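Local coordinates for alanine racemase 1 (Caldanaerobacter subterraneus subsp. tengcongensis MB4, PDB 4Y2W), which belongs to the fold-type III alanine racemase family, pairing an eight-stranded alpha/beta barrel with a beta-rich C-terminal domain, at residues 45-54 with 372-383. The protein carries 1 engineered substitution. Sequence-based numbering, arbitrary orientation.
Sequences GHGASYVAKF and RVYFYDGIKIGE
Y50 and Y374 lie ring over ring where helix 48-58, the second of two helices after the first barrel strand of the TIM-barrel domain, meets the C-terminal beta hairpin 372-383. This is an offset stack, with centroids 4.2 Å apart and planes at 15°. The slip between the rings brings Y50 CB over the same aromatic face, 3.6 Å from the Y374 centroid, as a CH-pi contact. One helical turn on, F54 meets Y376 obliquely: CE2 sits over one face of the Y376 ring, 3.6 Å from Y376 CD1, with the planes inclined at 53°. F54 and I381 approach from opposite directions, with I381 CD1 meeting F54 CZ. R372, Y374 and Y376 all direct their side chains at the 45-54 segment, so one side of their strand follows residues 45-47 and then the helix.

Polar contacts hold residues 45-47, just ahead of the helix. The Y374 hydroxyl donates to H46 O at 2.6 Å, in the carbonyl plane and on a lone pair. G47, at the helix N-cap, has its CA beside Y374 OH. R372, bent at chi2 (68°), turns its guanidinium edge to G45, and NE and NH2 both bond to G45 O from one face of the peptide plane. NH2 also bonds to I366 O and NH1 to S367 O and V370 O, which would limit rotation of the group.

Behind these residues, the type I' turn Y376-I379 closes the hairpin, strand 10-14 flanks strand 372-376, and L15 packs against both F54 and I381. At the hairpin's outer strand, K380 NZ makes a salt bridge to E383 OE1 at 2.8 Å, nearly in line with that carboxylate C-O bond.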
loop_
_atom_site.group_PDB
_atom_site.type_symbol
_atom_site.label_atom_id
_atom_site.label_comp_id
_atom_site.label_asym_id
_atom_site.label_seq_id
_atom_site.Cartn_x
_atom_site.Cartn_y
_atom_site.Cartn_z
ATOM N N GLY A 45 -5.538 5.925 5.314
ATOM C CA GLY A 45 -5.614 6.022 3.858
ATOM C C GLY A 45 -6.391 7.196 3.278
ATOM O O GLY A 45 -6.586 7.257 2.064
ATOM N N HIS A 46 -6.824 8.131 4.125
ATOM C CA HIS A 46 -7.594 9.297 3.671
ATOM C C HIS A 46 -6.709 10.515 3.367
ATOM O O HIS A 46 -7.170 11.471 2.742
ATOM C CB HIS A 46 -8.645 9.691 4.719
ATOM C CG HIS A 46 -9.759 8.701 4.875
ATOM N ND1 HIS A 46 -9.564 7.433 5.377
ATOM C CD2 HIS A 46 -11.085 8.802 4.616
ATOM C CE1 HIS A 46 -10.719 6.791 5.409
ATOM N NE2 HIS A 46 -11.659 7.601 4.957
ATOM N N GLY A 47 -5.451 10.479 3.811
ATOM C CA GLY A 47 -4.537 11.621 3.688
ATOM C C GLY A 47 -4.538 12.453 4.959
ATOM O O GLY A 47 -5.512 13.140 5.256
ATOM N N ALA A 48 -3.443 12.389 5.708
ATOM C CA ALA A 48 -3.344 13.053 7.007
ATOM C C ALA A 48 -3.410 14.571 6.893
ATOM O O ALA A 48 -4.110 15.218 7.668
ATOM C CB ALA A 48 -2.064 12.636 7.716
ATOM N N SER A 49 -2.686 15.133 5.929
ATOM C CA SER A 49 -2.650 16.584 5.737
ATOM C C SER A 49 -4.040 17.197 5.790
ATOM O O SER A 49 -4.324 18.024 6.653
ATOM C CB SER A 49 -1.985 16.942 4.406
ATOM O OG SER A 49 -0.599 16.657 4.450
ATOM N N TYR A 50 -4.904 16.777 4.873
ATOM C CA TYR A 50 -6.242 17.358 4.762
ATOM C C TYR A 50 -7.136 16.995 5.952
ATOM O O TYR A 50 -7.854 17.850 6.471
ATOM C CB TYR A 50 -6.904 16.961 3.434
ATOM C CG TYR A 50 -6.613 17.927 2.301
ATOM C CD1 TYR A 50 -5.486 17.775 1.498
ATOM C CD2 TYR A 50 -7.464 19.002 2.040
ATOM C CE1 TYR A 50 -5.216 18.661 0.468
ATOM C CE2 TYR A 50 -7.205 19.891 1.011
ATOM C CZ TYR A 50 -6.077 19.716 0.228
ATOM O OH TYR A 50 -5.816 20.596 -0.799
ATOM N N VAL A 51 -7.079 15.739 6.386
ATOM C CA VAL A 51 -7.884 15.280 7.522
ATOM C C VAL A 51 -7.505 16.030 8.800
ATOM O O VAL A 51 -8.376 16.453 9.558
ATOM C CB VAL A 51 -7.745 13.756 7.733
ATOM C CG1 VAL A 51 -8.347 13.320 9.063
ATOM C CG2 VAL A 51 -8.406 13.005 6.588
ATOM N N ALA A 52 -6.206 16.198 9.031
ATOM C CA ALA A 52 -5.724 16.937 10.194
ATOM C C ALA A 52 -6.116 18.407 10.103
ATOM O O ALA A 52 -6.550 19.001 11.087
ATOM C CB ALA A 52 -4.214 16.802 10.325
ATOM N N LYS A 53 -5.961 18.983 8.915
ATOM C CA LYS A 53 -6.325 20.377 8.672
ATOM C C LYS A 53 -7.777 20.624 9.073
ATOM O O LYS A 53 -8.067 21.572 9.802
ATOM C CB LYS A 53 -6.115 20.746 7.193
ATOM C CG LYS A 53 -6.281 22.231 6.869
ATOM C CD LYS A 53 -6.857 22.449 5.470
ATOM C CE LYS A 53 -7.157 23.916 5.173
ATOM N NZ LYS A 53 -6.018 24.610 4.505
ATOM N N PHE A 54 -8.676 19.759 8.616
ATOM C CA PHE A 54 -10.109 19.958 8.836
ATOM C C PHE A 54 -10.591 19.572 10.238
ATOM O O PHE A 54 -11.572 20.137 10.728
ATOM C CB PHE A 54 -10.930 19.260 7.744
ATOM C CG PHE A 54 -11.161 20.123 6.537
ATOM C CD1 PHE A 54 -10.123 20.402 5.659
ATOM C CD2 PHE A 54 -12.403 20.699 6.304
ATOM C CE1 PHE A 54 -10.328 21.219 4.558
ATOM C CE2 PHE A 54 -12.614 21.517 5.205
ATOM C CZ PHE A 54 -11.575 21.779 4.332
ATOM N N ARG A 372 -5.921 11.018 -3.854
ATOM C CA ARG A 372 -7.019 11.364 -2.960
ATOM C C ARG A 372 -7.629 12.686 -3.392
ATOM O O ARG A 372 -6.930 13.693 -3.488
ATOM C CB ARG A 372 -6.532 11.470 -1.514
ATOM C CG ARG A 372 -6.508 10.154 -0.756
ATOM C CD ARG A 372 -5.457 9.195 -1.287
ATOM N NE ARG A 372 -5.241 8.088 -0.358
ATOM C CZ ARG A 372 -4.399 7.079 -0.560
ATOM N NH1 ARG A 372 -3.677 7.007 -1.667
ATOM N NH2 ARG A 372 -4.278 6.128 0.355
ATOM N N VAL A 373 -8.932 12.663 -3.665
ATOM C CA VAL A 373 -9.694 13.857 -4.011
ATOM C C VAL A 373 -10.551 14.222 -2.802
ATOM O O VAL A 373 -11.120 13.338 -2.159
ATOM C CB VAL A 373 -10.586 13.607 -5.246
ATOM C CG1 VAL A 373 -11.335 14.871 -5.644
ATOM C CG2 VAL A 373 -9.745 13.100 -6.409
ATOM N N TYR A 374 -10.643 15.518 -2.499
ATOM C CA TYR A 374 -11.263 15.991 -1.256
ATOM C C TYR A 374 -12.530 16.812 -1.481
ATOM O O TYR A 374 -12.562 17.700 -2.334
ATOM C CB TYR A 374 -10.243 16.791 -0.444
ATOM C CG TYR A 374 -9.126 15.920 0.073
ATOM C CD1 TYR A 374 -9.283 15.170 1.234
ATOM C CD2 TYR A 374 -7.924 15.814 -0.617
ATOM C CE1 TYR A 374 -8.269 14.351 1.704
ATOM C CE2 TYR A 374 -6.902 15.002 -0.152
ATOM C CZ TYR A 374 -7.082 14.271 1.006
ATOM O OH TYR A 374 -6.071 13.466 1.466
ATOM N N PHE A 375 -13.560 16.505 -0.691
ATOM C CA PHE A 375 -14.875 17.137 -0.804
ATOM C C PHE A 375 -15.341 17.743 0.520
ATOM O O PHE A 375 -15.040 17.226 1.594
ATOM C CB PHE A 375 -15.909 16.112 -1.273
ATOM C CG PHE A 375 -15.764 15.725 -2.715
ATOM C CD1 PHE A 375 -14.906 14.703 -3.089
ATOM C CD2 PHE A 375 -16.486 16.387 -3.701
ATOM C CE1 PHE A 375 -14.774 14.343 -4.420
ATOM C CE2 PHE A 375 -16.355 16.036 -5.034
ATOM C CZ PHE A 375 -15.500 15.010 -5.394
ATOM N N TYR A 376 -16.084 18.843 0.420
ATOM C CA TYR A 376 -16.678 19.505 1.579
ATOM C C TYR A 376 -17.975 20.204 1.155
ATOM O O TYR A 376 -17.969 21.037 0.244
ATOM C CB TYR A 376 -15.695 20.509 2.188
ATOM C CG TYR A 376 -16.070 20.960 3.585
ATOM C CD1 TYR A 376 -15.872 20.124 4.686
ATOM C CD2 TYR A 376 -16.623 22.222 3.808
ATOM C CE1 TYR A 376 -16.214 20.533 5.966
ATOM C CE2 TYR A 376 -16.967 22.638 5.085
ATOM C CZ TYR A 376 -16.761 21.792 6.159
ATOM O OH TYR A 376 -17.102 22.204 7.425
ATOM N N ASP A 377 -19.075 19.851 1.818
ATOM C CA ASP A 377 -20.417 20.334 1.469
ATOM C C ASP A 377 -20.785 20.046 0.008
ATOM O O ASP A 377 -21.479 20.839 -0.632
ATOM C CB ASP A 377 -20.568 21.837 1.788
ATOM C CG ASP A 377 -20.517 22.136 3.288
ATOM O OD1 ASP A 377 -20.724 21.210 4.107
ATOM O OD2 ASP A 377 -20.280 23.310 3.650
ATOM N N GLY A 378 -20.323 18.907 -0.506
ATOM C CA GLY A 378 -20.627 18.478 -1.876
ATOM C C GLY A 378 -19.641 18.921 -2.946
ATOM O O GLY A 378 -19.587 18.318 -4.019
ATOM N N ILE A 379 -18.858 19.962 -2.658
ATOM C CA ILE A 379 -17.948 20.563 -3.635
ATOM C C ILE A 379 -16.508 20.085 -3.430
ATOM O O ILE A 379 -16.061 19.913 -2.298
ATOM C CB ILE A 379 -17.969 22.108 -3.538
ATOM C CG1 ILE A 379 -19.411 22.642 -3.532
ATOM C CG2 ILE A 379 -17.159 22.736 -4.668
ATOM C CD1 ILE A 379 -20.232 22.273 -4.752
ATOM N N LYS A 380 -15.792 19.886 -4.536
ATOM C CA LYS A 380 -14.384 19.489 -4.507
ATOM C C LYS A 380 -13.516 20.694 -4.168
ATOM O O LYS A 380 -13.650 21.746 -4.790
ATOM C CB LYS A 380 -13.960 18.916 -5.863
ATOM C CG LYS A 380 -12.470 18.616 -5.981
ATOM C CD LYS A 380 -12.081 18.199 -7.390
ATOM C CE LYS A 380 -10.571 18.096 -7.526
ATOM N NZ LYS A 380 -10.143 17.704 -8.897
ATOM N N ILE A 381 -12.608 20.527 -3.206
ATOM C CA ILE A 381 -11.797 21.643 -2.705
ATOM C C ILE A 381 -10.284 21.408 -2.747
ATOM O O ILE A 381 -9.525 22.181 -2.162
ATOM C CB ILE A 381 -12.177 21.995 -1.251
ATOM C CG1 ILE A 381 -11.890 20.812 -0.319
ATOM C CG2 ILE A 381 -13.640 22.411 -1.173
ATOM C CD1 ILE A 381 -11.612 21.228 1.106
ATOM N N GLY A 382 -9.842 20.358 -3.429
ATOM C CA GLY A 382 -8.420 20.049 -3.496
ATOM C C GLY A 382 -8.167 18.585 -3.769
ATOM O O GLY A 382 -9.085 17.764 -3.727
ATOM N N GLU A 383 -6.905 18.264 -4.039
ATOM C CA GLU A 383 -6.505 16.910 -4.396
ATOM C C GLU A 383 -5.035 16.673 -4.087
ATOM O O GLU A 383 -4.241 17.616 -4.048
ATOM C CB GLU A 383 -6.745 16.679 -5.885
ATOM C CG GLU A 383 -5.994 17.644 -6.791
ATOM C CD GLU A 383 -6.228 17.368 -8.264
ATOM O OE1 GLU A 383 -7.330 17.696 -8.763
ATOM O OE2 GLU A 383 -5.307 16.831 -8.919
#